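Transcriptional regulator I2 (Pseudomonas fluorescens A506, PDB 4MO7) is a Crohn's disease-associated superantigen of the TetR family, and probably acts in the bacterium as a DNA-binding transcriptional regulator. Local coordinates at residues 30-35 with 66-70; 74-78 with 133-137; 80-85 with 124-128; 105-110 with 154-160; 114-118 with 197-201. One frame throughout, in Å; residues are numbered along the deposited sequence. Where two conformers were deposited one is given.

Interaction 1 of 5, residues 30-35 with 66-70; sequences ARGKLL and IFHHF
Arg31 reaches from the first turn of helix 30-45 across His69 and on to Phe70. Arg31 CB lies 3.6 Å from His69 ND1. The backbone N of Arg31 sits over a face of that same imidazole, near the rim. CG is set anti to the backbone N (chi1 178°), and the chain then runs extended to NE. This carries it past the imidazole to the phenyl ring, where Arg31 CG comes 4.0 Å from Phe70 CZ. At the end, the rim of Phe70 lies over one face of the guanidinium, the two planes 28° apart. The atom over that face is Phe70 CE1, off centre and 3.7 Å from Arg31 NH2. The other terminal nitrogen turns back to the backbone. Arg31 NH1 gives a weak, bent hydrogen bond to His69 O, 3.4 Å long with an N-H...O angle of 136°. One side chain thus touches the imidazole, the phenyl ring and the peptide oxygen between them.

Phe70 is buried and is also met by two leucines. Leu34 CD2 comes in at the ring edge, near its plane, 3.9 Å from Phe70 CE2. Leu35 CD2 approaches obliquely and lies 3.3 Å from Phe70 CZ, a close fit. Leu34 CD2 also meets Ile66 CG2 at 4.2 Å.

Around this core, Leu34 leans on Val59 and Ile66 on Ala56, both of helix 52-59. Phe70 and Ile66 pack on Ile76 of helix 73-97, and Leu35 reaches Ala79. The loop at 66-70 is therefore held among three helices of the TetR-type DNA-binding region.

Interaction 2 of 5, residues 74-78 with 133-137; sequences DEILR and RSLSA
Asp74 meets Ser136 through both carboxylate oxygens. Asp74 OD1 accepts the backbone N-H of Ser136 at 2.8 Å, with its syn lone pair and an N-H...O angle of 148°. Ser136 OG donates to Asp74 OD2, but that bond refines very short and its length is doubtful. Asp74 was modelled in two conformers, so this grip may not be constant. This polar side is partly exposed.

The tight side is apolar and buried. Leu135 has CG anti to its backbone N (chi1 -163°), which sends CD1 against the backbone of helix 73-97. There Leu135 CD1 lies 3.4 Å from Arg78 N and 3.5 Å from Asp74 O. It also touches Arg78 CB, and Leu135 CD1 meets Leu77 CG at 3.9 Å. Leu77 CD2 reaches on to Ser134 CB at 3.8 Å. The charged end of Arg78 leads away from the contact to a salt bridge with Glu82.

Ser136 OG also bonds to Gly139 N, so this serine is the N-cap of helix 137-163. In this conformer Asp74 bonds to a capping residue. In TetR-family terms, the contact joins the helix that follows the helix-turn-helix to the turn opening a long helix of the C-terminal domain.

Interaction 3 of 5, residues 80-85 with 124-128; sequences VMEETI and AMAVL
Met81 has CG anti to its carbonyl carbon (chi1 -63°) and runs extended beyond it, so the thioether passes across Leu128 at a slant. Met81 SD is 4.1 Å from Leu128 CG. The methyl goes further, and Met81 CE comes 3.8 Å from Val127 O. Leu128 in turn swings CG away from its backbone N (chi1 -177°), and CD1 then meets Ile85. The two side chains cross at about a right angle, and Leu128 CD1 is 3.7 Å from Ile85 CD1. Leu128 is thus met by both Met81 and Ile85, one helical turn apart.

Val80 and Thr84 form the rest of the surface. Val80 CG1 touches Ala124 CB at 3.7 Å and Val127 CG1 at 4.1 Å. The Thr84 methyl meets the start of the other segment. Thr84 CG2 lies 3.7 Å from Met125 CB and equally near Met125 CE, because the bent methionine chain folds back over it. The Thr84 hydroxyl is modelled too close to Ala124, so its bond to Val80 O is less sure.

The contact is almost wholly apolar and mostly buried. The axes of segments 80-85 and 124-128 approach to 8.6 Å, their directions 117° apart. Small Ala124 faces Val80 and Thr84 in this crossing. Val80 also rests on Ala39, Val127 on Phe42 and Ile85 on Val143. This is the junction of a TetR-type fold, where helix 73-97 passes from the DNA-binding helices into the helical C-terminal domain.

Interaction 4 of 5, residues 105-110 with 154-160; sequences RVLALI and WLQVLGE
Arg105 and Glu160 form a two-bonded salt bridge at one end of the contact. The guanidinium grips side-on. Arg105 NE donates to Glu160 OE2 at 2.7 Å, and Arg105 NH2 donates to Glu160 OE1 at 3.0 Å. Both oxygens use their syn lone pairs, and the two planes are 23° apart. The bend in the arginine chain at chi3 (62°) helps turn the group to this position. Glu160 OE1 takes a further bond on its anti lone pair from Gln156 NE2, 3.1 Å away. That bond comes from one turn back on the same helix and helps fix the carboxylate.

Trp154 makes the aromatic contacts. Leu109 CB sits over its six-membered ring, 3.6 Å from the Trp154 centroid and 13° off the normal. This is a CH-pi contact. Ile110 crosses Trp154 at about a right angle, with Ile110 CG1 3.9 Å from Trp154 CH2.

The remainder is aliphatic. Leu109 CD1 meets Val157 CB tip to tip at 3.7 Å. Val157 CG1 is 3.9 Å from Val106 CG2.

Segments 105-110 and 154-160 run roughly antiparallel, and their axes come within 9.8 Å. Leu96 of helix 73-97 touches Arg105, Leu109 and Val157. Arg175 of helix 171-183 makes a cation-pi contact with Trp154. Ile110 and Val106 lean on helix 197-208.

Interaction 5 of 5, residues 114-118 with 197-201; sequences LQSIM and LEELA
This is an apolar, partly buried contact inside the C-terminal domain, between the short helix 114-117 and the first turn of helix 197-208. Leu114 and Leu197 carry it. With chi1 at -165°, the Leu197 branch point lies opposite the backbone N, and both methyls face the other segment. Leu197 CD2 lies 3.8 Å from Leu114 CB and 3.7 Å from Gln115 CG. Leu197 CD1 meets Met118 CG at 3.5 Å. The methyl pair therefore spans three residues of the short helix and its end.

Leu114 divides its own methyls. Leu114 CD1 lies against the backbone, 3.7 Å from Ala201 CA. Leu114 CD2 meets Leu200 CD2 at 3.8 Å, the two side chains crossing at a slant.

Outside the pair, Leu114 also rests on Leu182 of helix 171-183, and Leu200 on Phe189. Leu200 further touches Phe177 of the second subunit, so the contact borders the dimer interface. Beside the contact, Glu198 forms a salt bridge with Arg111.

Across the two segments, contact is made by aliphatic side-chain carbons and the backbone at Ala201, without a hydrogen bond or salt bridge. Its hold thus comes from apolar burial and shape fit.

Interactions 1, 2 and 3 cluster around the first half of helix 73-97, with centres 11 to 16 Å apart, and they touch one another. Leu77 of interaction 2 meets Val127 of interaction 3, and Leu35 of interaction 1 meets Glu83 of interaction 3. Interactions 4 and 5 lie farther along, on the other side of the chain's centre from 1 and 2. Their centres are 15 Å apart, and Leu107 and Ile110 pack on Ala201. Interaction 1 closes before the others open. Interaction 3 lies within the span of interaction 2, while 4 and 5 cross. Met125 against Ser116 joins interactions 3 and 5. The contacts thus run from the probable DNA-binding end into the C-terminal domain.

Interaction 1 of 5, residues 30-35 with 66-70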
# COMPACT_ATOMS: atom_id res chain seq x y z
N ALA A 30 -31.49 21.43 1.77
CA ALA A 30 -31.13 21.17 3.16
C ALA A 30 -30.37 19.86 3.28
O ALA A 30 -29.57 19.69 4.20
CB ALA A 30 -32.36 21.17 4.06
N ARG A 31 -30.64 18.94 2.34
CA ARG A 31 -29.91 17.67 2.25
C ARG A 31 -28.43 17.92 1.95
O ARG A 31 -27.55 17.27 2.52
CB ARG A 31 -30.47 16.78 1.13
CG ARG A 31 -29.69 15.45 0.96
CD ARG A 31 -30.03 14.69 -0.33
NE ARG A 31 -29.52 13.32 -0.32
CZ ARG A 31 -30.03 12.35 0.44
NH1 ARG A 31 -31.07 12.61 1.23
NH2 ARG A 31 -29.52 11.13 0.41
N GLY A 32 -28.19 18.86 1.04
CA GLY A 32 -26.87 19.18 0.56
C GLY A 32 -26.11 19.92 1.63
O GLY A 32 -24.92 19.65 1.82
N LYS A 33 -26.78 20.84 2.32
CA LYS A 33 -26.13 21.57 3.41
C LYS A 33 -25.73 20.59 4.50
O LYS A 33 -24.67 20.71 5.14
CB LYS A 33 -27.08 22.61 4.03
CG LYS A 33 -27.24 23.93 3.28
CD LYS A 33 -28.45 24.70 3.85
CE LYS A 33 -28.73 25.99 3.09
NZ LYS A 33 -29.90 26.70 3.69
N LEU A 34 -26.60 19.62 4.75
CA LEU A 34 -26.32 18.66 5.80
C LEU A 34 -25.13 17.78 5.41
O LEU A 34 -24.22 17.59 6.22
CB LEU A 34 -27.56 17.80 6.08
CG LEU A 34 -27.89 17.35 7.49
CD1 LEU A 34 -27.81 18.40 8.55
CD2 LEU A 34 -29.31 16.77 7.48
N LEU A 35 -25.16 17.24 4.19
CA LEU A 35 -24.09 16.35 3.73
C LEU A 35 -22.76 17.08 3.70
O LEU A 35 -21.77 16.57 4.19
CB LEU A 35 -24.34 15.83 2.31
CG LEU A 35 -25.26 14.64 2.18
CD1 LEU A 35 -25.09 14.03 0.80
CD2 LEU A 35 -24.92 13.68 3.30
N ILE A 66 -32.68 16.35 11.83
CA ILE A 66 -31.65 15.77 10.95
C ILE A 66 -32.29 14.57 10.28
O ILE A 66 -32.17 14.34 9.06
CB ILE A 66 -30.41 15.36 11.75
CG1 ILE A 66 -29.58 16.60 12.06
CG2 ILE A 66 -29.60 14.35 10.95
CD1 ILE A 66 -28.80 16.45 13.34
N PHE A 67 -33.09 13.87 11.08
CA PHE A 67 -33.58 12.56 10.69
C PHE A 67 -34.85 12.62 9.92
O PHE A 67 -35.60 11.65 9.87
CB PHE A 67 -33.70 11.70 11.92
CG PHE A 67 -32.39 11.55 12.61
CD1 PHE A 67 -31.39 10.78 12.03
CD2 PHE A 67 -32.10 12.27 13.74
CE1 PHE A 67 -30.17 10.67 12.62
CE2 PHE A 67 -30.88 12.15 14.36
CZ PHE A 67 -29.91 11.35 13.79
N HIS A 68 -35.08 13.77 9.31
CA HIS A 68 -36.07 13.86 8.25
C HIS A 68 -35.45 13.57 6.87
O HIS A 68 -36.17 13.23 5.92
CB HIS A 68 -36.72 15.24 8.25
CG HIS A 68 -37.42 15.57 6.97
ND1 HIS A 68 -36.79 16.23 5.94
CD2 HIS A 68 -38.66 15.28 6.53
CE1 HIS A 68 -37.62 16.36 4.92
NE2 HIS A 68 -38.77 15.80 5.26
N HIS A 69 -34.13 13.68 6.75
CA HIS A 69 -33.44 13.50 5.46
C HIS A 69 -32.65 12.20 5.28
O HIS A 69 -32.46 11.70 4.15
CB HIS A 69 -32.47 14.66 5.25
CG HIS A 69 -33.06 15.76 4.45
ND1 HIS A 69 -33.23 15.66 3.08
CD2 HIS A 69 -33.58 16.95 4.81
CE1 HIS A 69 -33.81 16.75 2.63
NE2 HIS A 69 -34.03 17.56 3.66
N PHE A 70 -32.19 11.65 6.40
CA PHE A 70 -31.44 10.43 6.39
C PHE A 70 -32.09 9.57 7.45
O PHE A 70 -32.66 10.10 8.42
CB PHE A 70 -29.99 10.73 6.76
CG PHE A 70 -29.31 11.62 5.78
CD1 PHE A 70 -28.75 11.09 4.66
CD2 PHE A 70 -29.30 13.00 5.95
CE1 PHE A 70 -28.14 11.90 3.73
CE2 PHE A 70 -28.67 13.82 5.05
CZ PHE A 70 -28.12 13.27 3.92

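Interaction 2 of 5, residues 74-78 with 133-137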
# COMPACT_ATOMS: atom_id res chain seq x y z
N ASP A 74 -25.54 6.80 10.57
CA ASP A 74 -24.82 5.88 9.67
C ASP A 74 -25.13 6.20 8.23
O ASP A 74 -24.28 6.12 7.35
CB ASP A 74 -25.31 4.45 9.89
CG ASP A 74 -24.60 3.47 9.01
OD1 ASP A 74 -23.41 3.28 9.28
OD2 ASP A 74 -25.23 2.85 8.10
N GLU A 75 -26.39 6.53 7.95
CA GLU A 75 -26.73 6.87 6.57
C GLU A 75 -26.13 8.22 6.10
O GLU A 75 -25.85 8.36 4.92
CB GLU A 75 -28.24 6.86 6.31
CG GLU A 75 -28.61 6.96 4.84
CD GLU A 75 -30.08 6.75 4.60
OE1 GLU A 75 -30.44 5.75 3.95
OE2 GLU A 75 -30.88 7.59 5.06
N ILE A 76 -25.96 9.19 7.00
CA ILE A 76 -25.26 10.43 6.64
C ILE A 76 -23.83 10.09 6.22
O ILE A 76 -23.34 10.64 5.22
CB ILE A 76 -25.20 11.42 7.81
CG1 ILE A 76 -26.63 11.79 8.23
CG2 ILE A 76 -24.52 12.72 7.37
CD1 ILE A 76 -26.69 12.66 9.46
N LEU A 77 -23.19 9.16 6.94
CA LEU A 77 -21.79 8.79 6.64
C LEU A 77 -21.72 8.11 5.30
O LEU A 77 -20.86 8.45 4.47
CB LEU A 77 -21.20 7.88 7.72
CG LEU A 77 -19.74 7.41 7.57
CD1 LEU A 77 -18.79 8.56 7.56
CD2 LEU A 77 -19.42 6.37 8.70
N ARG A 78 -22.64 7.18 5.05
CA ARG A 78 -22.76 6.54 3.73
C ARG A 78 -22.88 7.59 2.63
O ARG A 78 -22.21 7.48 1.60
CB ARG A 78 -24.02 5.67 3.69
CG ARG A 78 -24.26 5.05 2.29
CD ARG A 78 -25.68 4.48 2.27
NE ARG A 78 -26.19 4.51 0.91
CZ ARG A 78 -27.44 4.21 0.58
NH1 ARG A 78 -28.29 3.85 1.54
NH2 ARG A 78 -27.83 4.27 -0.69
N ARG A 133 -14.50 2.02 8.80
CA ARG A 133 -14.91 1.01 9.76
C ARG A 133 -16.11 1.46 10.59
O ARG A 133 -16.73 0.64 11.24
CB ARG A 133 -13.73 0.62 10.67
CG ARG A 133 -12.62 -0.20 9.96
CD ARG A 133 -11.49 -0.58 10.92
NE ARG A 133 -11.95 -1.41 12.04
CZ ARG A 133 -11.26 -1.61 13.16
NH1 ARG A 133 -10.08 -1.03 13.35
NH2 ARG A 133 -11.76 -2.39 14.11
N SER A 134 -16.44 2.76 10.56
CA SER A 134 -17.68 3.24 11.22
C SER A 134 -18.98 2.98 10.45
O SER A 134 -20.08 3.10 10.99
CB SER A 134 -17.55 4.75 11.53
OG SER A 134 -16.50 5.02 12.43
N LEU A 135 -18.87 2.60 9.17
CA LEU A 135 -20.03 2.47 8.31
C LEU A 135 -20.60 1.08 8.40
O LEU A 135 -19.85 0.10 8.50
CB LEU A 135 -19.59 2.76 6.85
CG LEU A 135 -20.66 3.07 5.80
CD1 LEU A 135 -21.55 4.22 6.24
CD2 LEU A 135 -20.01 3.44 4.53
N SER A 136 -21.94 1.03 8.40
CA SER A 136 -22.71 -0.24 8.47
C SER A 136 -22.37 -1.13 7.27
O SER A 136 -21.98 -0.63 6.23
CB SER A 136 -24.23 0.03 8.49
OG SER A 136 -24.77 0.59 7.26
N ALA A 137 -22.55 -2.44 7.41
CA ALA A 137 -22.53 -3.33 6.24
C ALA A 137 -23.39 -2.82 5.08
O ALA A 137 -22.93 -2.77 3.92
CB ALA A 137 -23.01 -4.77 6.66

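Interaction 3 of 5, residues 80-85 with 124-128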
# COMPACT_ATOMS: atom_id res chain seq x y z
N VAL A 80 -22.05 10.81 2.61
CA VAL A 80 -20.79 11.60 2.45
C VAL A 80 -19.84 10.80 1.57
O VAL A 80 -19.23 11.32 0.63
CB VAL A 80 -20.15 11.88 3.81
CG1 VAL A 80 -18.72 12.39 3.71
CG2 VAL A 80 -21.04 12.87 4.58
N MET A 81 -19.72 9.51 1.86
CA MET A 81 -18.79 8.70 1.08
C MET A 81 -19.28 8.50 -0.35
O MET A 81 -18.50 8.53 -1.30
CB MET A 81 -18.56 7.38 1.77
CG MET A 81 -17.91 7.54 3.16
SD MET A 81 -17.40 5.88 3.66
CE MET A 81 -16.89 6.14 5.34
N GLU A 82 -20.58 8.30 -0.52
CA GLU A 82 -21.12 8.15 -1.87
C GLU A 82 -20.90 9.41 -2.69
O GLU A 82 -20.50 9.36 -3.87
CB GLU A 82 -22.61 7.81 -1.82
CG GLU A 82 -22.93 6.37 -1.41
CD GLU A 82 -24.44 6.14 -1.42
OE1 GLU A 82 -24.87 4.98 -1.45
OE2 GLU A 82 -25.20 7.13 -1.38
N GLU A 83 -21.16 10.56 -2.08
CA GLU A 83 -20.95 11.84 -2.80
C GLU A 83 -19.53 11.98 -3.29
O GLU A 83 -19.31 12.46 -4.41
CB GLU A 83 -21.19 13.05 -1.89
CG GLU A 83 -22.62 13.42 -1.69
CD GLU A 83 -23.32 13.66 -2.99
OE1 GLU A 83 -23.00 14.66 -3.68
OE2 GLU A 83 -24.18 12.82 -3.34
N THR A 84 -18.56 11.63 -2.45
CA THR A 84 -17.15 11.76 -2.85
C THR A 84 -16.81 10.88 -4.02
O THR A 84 -16.07 11.30 -4.92
CB THR A 84 -16.19 11.36 -1.71
OG1 THR A 84 -16.58 12.05 -0.52
CG2 THR A 84 -14.73 11.75 -2.06
N ILE A 85 -17.31 9.64 -4.00
CA ILE A 85 -17.02 8.77 -5.09
C ILE A 85 -17.74 9.17 -6.37
O ILE A 85 -17.14 9.09 -7.46
CB ILE A 85 -17.31 7.30 -4.77
CG1 ILE A 85 -16.39 6.81 -3.64
CG2 ILE A 85 -16.95 6.42 -5.98
CD1 ILE A 85 -16.73 5.40 -3.21
N ALA A 124 -14.31 14.94 2.39
CA ALA A 124 -15.21 13.79 2.30
C ALA A 124 -14.46 12.51 1.85
O ALA A 124 -14.87 11.38 2.15
CB ALA A 124 -16.36 14.10 1.42
N MET A 125 -13.33 12.69 1.17
CA MET A 125 -12.45 11.58 0.80
C MET A 125 -11.65 11.12 1.98
O MET A 125 -11.38 9.92 2.16
CB MET A 125 -11.47 12.03 -0.26
CG MET A 125 -10.37 11.01 -0.53
SD MET A 125 -10.57 10.43 -2.21
CE MET A 125 -11.92 9.27 -2.01
N ALA A 126 -11.21 12.07 2.79
CA ALA A 126 -10.49 11.72 4.00
C ALA A 126 -11.41 10.99 4.94
O ALA A 126 -10.97 10.15 5.73
CB ALA A 126 -9.92 13.00 4.67
N VAL A 127 -12.71 11.31 4.86
CA VAL A 127 -13.68 10.64 5.69
C VAL A 127 -13.79 9.18 5.23
O VAL A 127 -13.84 8.26 6.04
CB VAL A 127 -15.06 11.37 5.69
CG1 VAL A 127 -16.13 10.48 6.27
CG2 VAL A 127 -15.00 12.69 6.47
N LEU A 128 -13.80 8.98 3.91
CA LEU A 128 -13.96 7.64 3.33
C LEU A 128 -12.84 6.73 3.81
O LEU A 128 -13.06 5.57 4.15
CB LEU A 128 -14.01 7.72 1.78
CG LEU A 128 -14.26 6.37 1.10
CD1 LEU A 128 -15.01 6.55 -0.19
CD2 LEU A 128 -12.95 5.59 0.82

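Interaction 4 of 5, residues 105-110 with 154-160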
# COMPACT_ATOMS: atom_id res chain seq x y z
N ARG A 105 -5.85 9.20 -22.37
CA ARG A 105 -6.94 8.62 -21.56
C ARG A 105 -6.35 7.89 -20.37
O ARG A 105 -6.83 8.04 -19.25
CB ARG A 105 -7.80 7.69 -22.42
CG ARG A 105 -8.57 8.50 -23.49
CD ARG A 105 -9.26 7.66 -24.57
NE ARG A 105 -10.28 6.78 -24.04
CZ ARG A 105 -11.52 7.17 -23.72
NH1 ARG A 105 -11.91 8.44 -23.86
NH2 ARG A 105 -12.37 6.27 -23.27
N VAL A 106 -5.33 7.07 -20.57
CA VAL A 106 -4.64 6.44 -19.41
C VAL A 106 -4.08 7.52 -18.46
O VAL A 106 -4.24 7.42 -17.26
CB VAL A 106 -3.53 5.43 -19.85
CG1 VAL A 106 -2.88 4.76 -18.66
CG2 VAL A 106 -4.14 4.33 -20.76
N LEU A 107 -3.43 8.56 -19.00
CA LEU A 107 -2.89 9.59 -18.15
C LEU A 107 -3.98 10.31 -17.39
O LEU A 107 -3.78 10.65 -16.23
CB LEU A 107 -2.07 10.58 -19.01
CG LEU A 107 -1.42 11.66 -18.16
CD1 LEU A 107 -0.45 11.07 -17.11
CD2 LEU A 107 -0.68 12.66 -19.11
N ALA A 108 -5.14 10.52 -18.03
CA ALA A 108 -6.22 11.20 -17.33
C ALA A 108 -6.64 10.41 -16.09
O ALA A 108 -6.92 11.01 -15.04
CB ALA A 108 -7.43 11.36 -18.26
N LEU A 109 -6.79 9.09 -16.22
CA LEU A 109 -7.19 8.32 -15.04
C LEU A 109 -6.11 8.32 -13.99
O LEU A 109 -6.40 8.43 -12.82
CB LEU A 109 -7.51 6.89 -15.41
CG LEU A 109 -8.60 6.70 -16.51
CD1 LEU A 109 -9.11 5.25 -16.43
CD2 LEU A 109 -9.75 7.63 -16.26
N ILE A 110 -4.83 8.19 -14.38
CA ILE A 110 -3.72 8.23 -13.41
C ILE A 110 -3.70 9.57 -12.66
O ILE A 110 -3.58 9.63 -11.43
CB ILE A 110 -2.40 8.03 -14.15
CG1 ILE A 110 -2.29 6.56 -14.57
CG2 ILE A 110 -1.20 8.36 -13.25
CD1 ILE A 110 -1.10 6.29 -15.53
N TRP A 154 -11.69 2.36 -15.29
CA TRP A 154 -10.29 1.93 -15.43
C TRP A 154 -10.14 0.73 -16.33
O TRP A 154 -9.26 0.69 -17.25
CB TRP A 154 -9.66 1.57 -14.11
CG TRP A 154 -9.15 2.71 -13.32
CD1 TRP A 154 -9.78 3.43 -12.33
CD2 TRP A 154 -7.86 3.29 -13.49
NE1 TRP A 154 -8.94 4.42 -11.84
CE2 TRP A 154 -7.74 4.35 -12.55
CE3 TRP A 154 -6.80 3.01 -14.36
CZ2 TRP A 154 -6.58 5.13 -12.44
CZ3 TRP A 154 -5.63 3.77 -14.23
CH2 TRP A 154 -5.55 4.82 -13.28
N LEU A 155 -11.01 -0.26 -16.14
CA LEU A 155 -10.89 -1.45 -16.97
C LEU A 155 -11.23 -1.14 -18.43
O LEU A 155 -10.61 -1.66 -19.33
CB LEU A 155 -11.78 -2.61 -16.46
CG LEU A 155 -11.40 -3.03 -15.03
CD1 LEU A 155 -12.45 -4.04 -14.44
CD2 LEU A 155 -9.98 -3.63 -14.98
N GLN A 156 -12.22 -0.30 -18.69
CA GLN A 156 -12.49 0.13 -20.09
C GLN A 156 -11.27 0.76 -20.76
O GLN A 156 -10.87 0.33 -21.84
CB GLN A 156 -13.66 1.11 -20.10
CG GLN A 156 -13.96 1.82 -21.44
CD GLN A 156 -14.46 0.85 -22.50
OE1 GLN A 156 -15.09 -0.20 -22.19
NE2 GLN A 156 -14.17 1.17 -23.78
N VAL A 157 -10.69 1.74 -20.09
CA VAL A 157 -9.55 2.48 -20.62
C VAL A 157 -8.30 1.63 -20.74
O VAL A 157 -7.60 1.69 -21.77
CB VAL A 157 -9.31 3.69 -19.75
CG1 VAL A 157 -7.94 4.43 -20.04
CG2 VAL A 157 -10.48 4.66 -19.92
N LEU A 158 -7.99 0.81 -19.73
CA LEU A 158 -6.86 -0.09 -19.87
C LEU A 158 -7.14 -1.16 -20.95
O LEU A 158 -6.23 -1.55 -21.68
CB LEU A 158 -6.49 -0.74 -18.55
CG LEU A 158 -6.05 0.20 -17.44
CD1 LEU A 158 -5.94 -0.55 -16.08
CD2 LEU A 158 -4.67 0.81 -17.78
N GLY A 159 -8.41 -1.60 -21.09
CA GLY A 159 -8.76 -2.55 -22.12
C GLY A 159 -8.53 -1.95 -23.49
O GLY A 159 -8.04 -2.64 -24.40
N GLU A 160 -8.88 -0.67 -23.65
CA GLU A 160 -8.55 0.05 -24.91
C GLU A 160 -7.05 0.07 -25.18
O GLU A 160 -6.58 -0.16 -26.32
CB GLU A 160 -8.99 1.52 -24.84
CG GLU A 160 -10.46 1.72 -24.81
CD GLU A 160 -10.83 3.17 -24.41
OE1 GLU A 160 -12.00 3.39 -24.09
OE2 GLU A 160 -9.98 4.10 -24.41

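Interaction 5 of 5, residues 114-118 with 197-201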
# COMPACT_ATOMS: atom_id res chain seq x y z
N LEU A 114 -4.35 10.02 -8.66
CA LEU A 114 -3.32 10.65 -7.79
C LEU A 114 -3.87 11.88 -7.07
O LEU A 114 -3.55 12.12 -5.87
CB LEU A 114 -2.06 11.05 -8.60
CG LEU A 114 -1.14 9.85 -8.89
CD1 LEU A 114 -0.02 10.21 -9.91
CD2 LEU A 114 -0.46 9.30 -7.59
N GLN A 115 -4.63 12.70 -7.80
CA GLN A 115 -5.15 13.95 -7.22
C GLN A 115 -6.06 13.60 -6.06
O GLN A 115 -5.99 14.20 -4.99
CB GLN A 115 -5.89 14.76 -8.26
CG GLN A 115 -4.94 15.49 -9.23
CD GLN A 115 -5.63 16.60 -10.00
OE1 GLN A 115 -6.82 16.86 -9.82
NE2 GLN A 115 -4.87 17.26 -10.88
N SER A 116 -6.88 12.57 -6.25
CA SER A 116 -7.66 12.05 -5.12
C SER A 116 -6.82 11.51 -3.96
O SER A 116 -7.11 11.80 -2.80
CB SER A 116 -8.72 11.05 -5.60
OG SER A 116 -8.17 9.77 -5.69
N ILE A 117 -5.79 10.73 -4.26
CA ILE A 117 -4.87 10.18 -3.24
C ILE A 117 -4.20 11.32 -2.43
O ILE A 117 -3.95 11.22 -1.20
CB ILE A 117 -3.83 9.24 -3.93
CG1 ILE A 117 -4.42 7.86 -4.25
CG2 ILE A 117 -2.56 9.03 -3.10
CD1 ILE A 117 -3.65 7.11 -5.40
N MET A 118 -3.89 12.42 -3.09
CA MET A 118 -3.12 13.48 -2.40
C MET A 118 -3.99 14.58 -1.81
O MET A 118 -3.55 15.73 -1.73
CB MET A 118 -2.13 14.15 -3.35
CG MET A 118 -1.07 13.24 -3.85
SD MET A 118 0.03 12.64 -2.55
CE MET A 118 0.76 11.34 -3.52
N LEU A 197 2.85 16.73 -9.08
CA LEU A 197 1.92 15.61 -9.26
C LEU A 197 1.81 15.28 -10.73
O LEU A 197 1.65 14.11 -11.13
CB LEU A 197 0.55 15.98 -8.69
CG LEU A 197 -0.25 14.69 -8.56
CD1 LEU A 197 -0.78 14.54 -7.13
CD2 LEU A 197 -1.35 14.62 -9.63
N GLU A 198 1.86 16.29 -11.58
CA GLU A 198 1.84 16.01 -12.99
C GLU A 198 3.06 15.18 -13.44
O GLU A 198 2.96 14.27 -14.26
CB GLU A 198 1.75 17.31 -13.80
CG GLU A 198 1.58 17.07 -15.30
CD GLU A 198 0.19 16.48 -15.68
OE1 GLU A 198 -0.75 16.57 -14.85
OE2 GLU A 198 0.05 15.94 -16.81
N GLU A 199 4.23 15.52 -12.93
CA GLU A 199 5.43 14.73 -13.25
C GLU A 199 5.30 13.31 -12.73
O GLU A 199 5.69 12.36 -13.42
CB GLU A 199 6.64 15.42 -12.66
CG GLU A 199 6.97 16.68 -13.47
CD GLU A 199 7.98 17.58 -12.76
OE1 GLU A 199 8.29 17.34 -11.58
OE2 GLU A 199 8.46 18.55 -13.39
N LEU A 200 4.74 13.17 -11.52
CA LEU A 200 4.50 11.84 -10.94
C LEU A 200 3.56 11.02 -11.84
O LEU A 200 3.79 9.83 -12.12
CB LEU A 200 3.92 11.99 -9.52
CG LEU A 200 3.67 10.71 -8.71
CD1 LEU A 200 5.00 9.95 -8.41
CD2 LEU A 200 2.90 11.00 -7.43
N ALA A 201 2.49 11.66 -12.32
CA ALA A 201 1.52 10.97 -13.20
C ALA A 201 2.20 10.56 -14.51
O ALA A 201 1.98 9.47 -15.01
CB ALA A 201 0.28 11.91 -13.47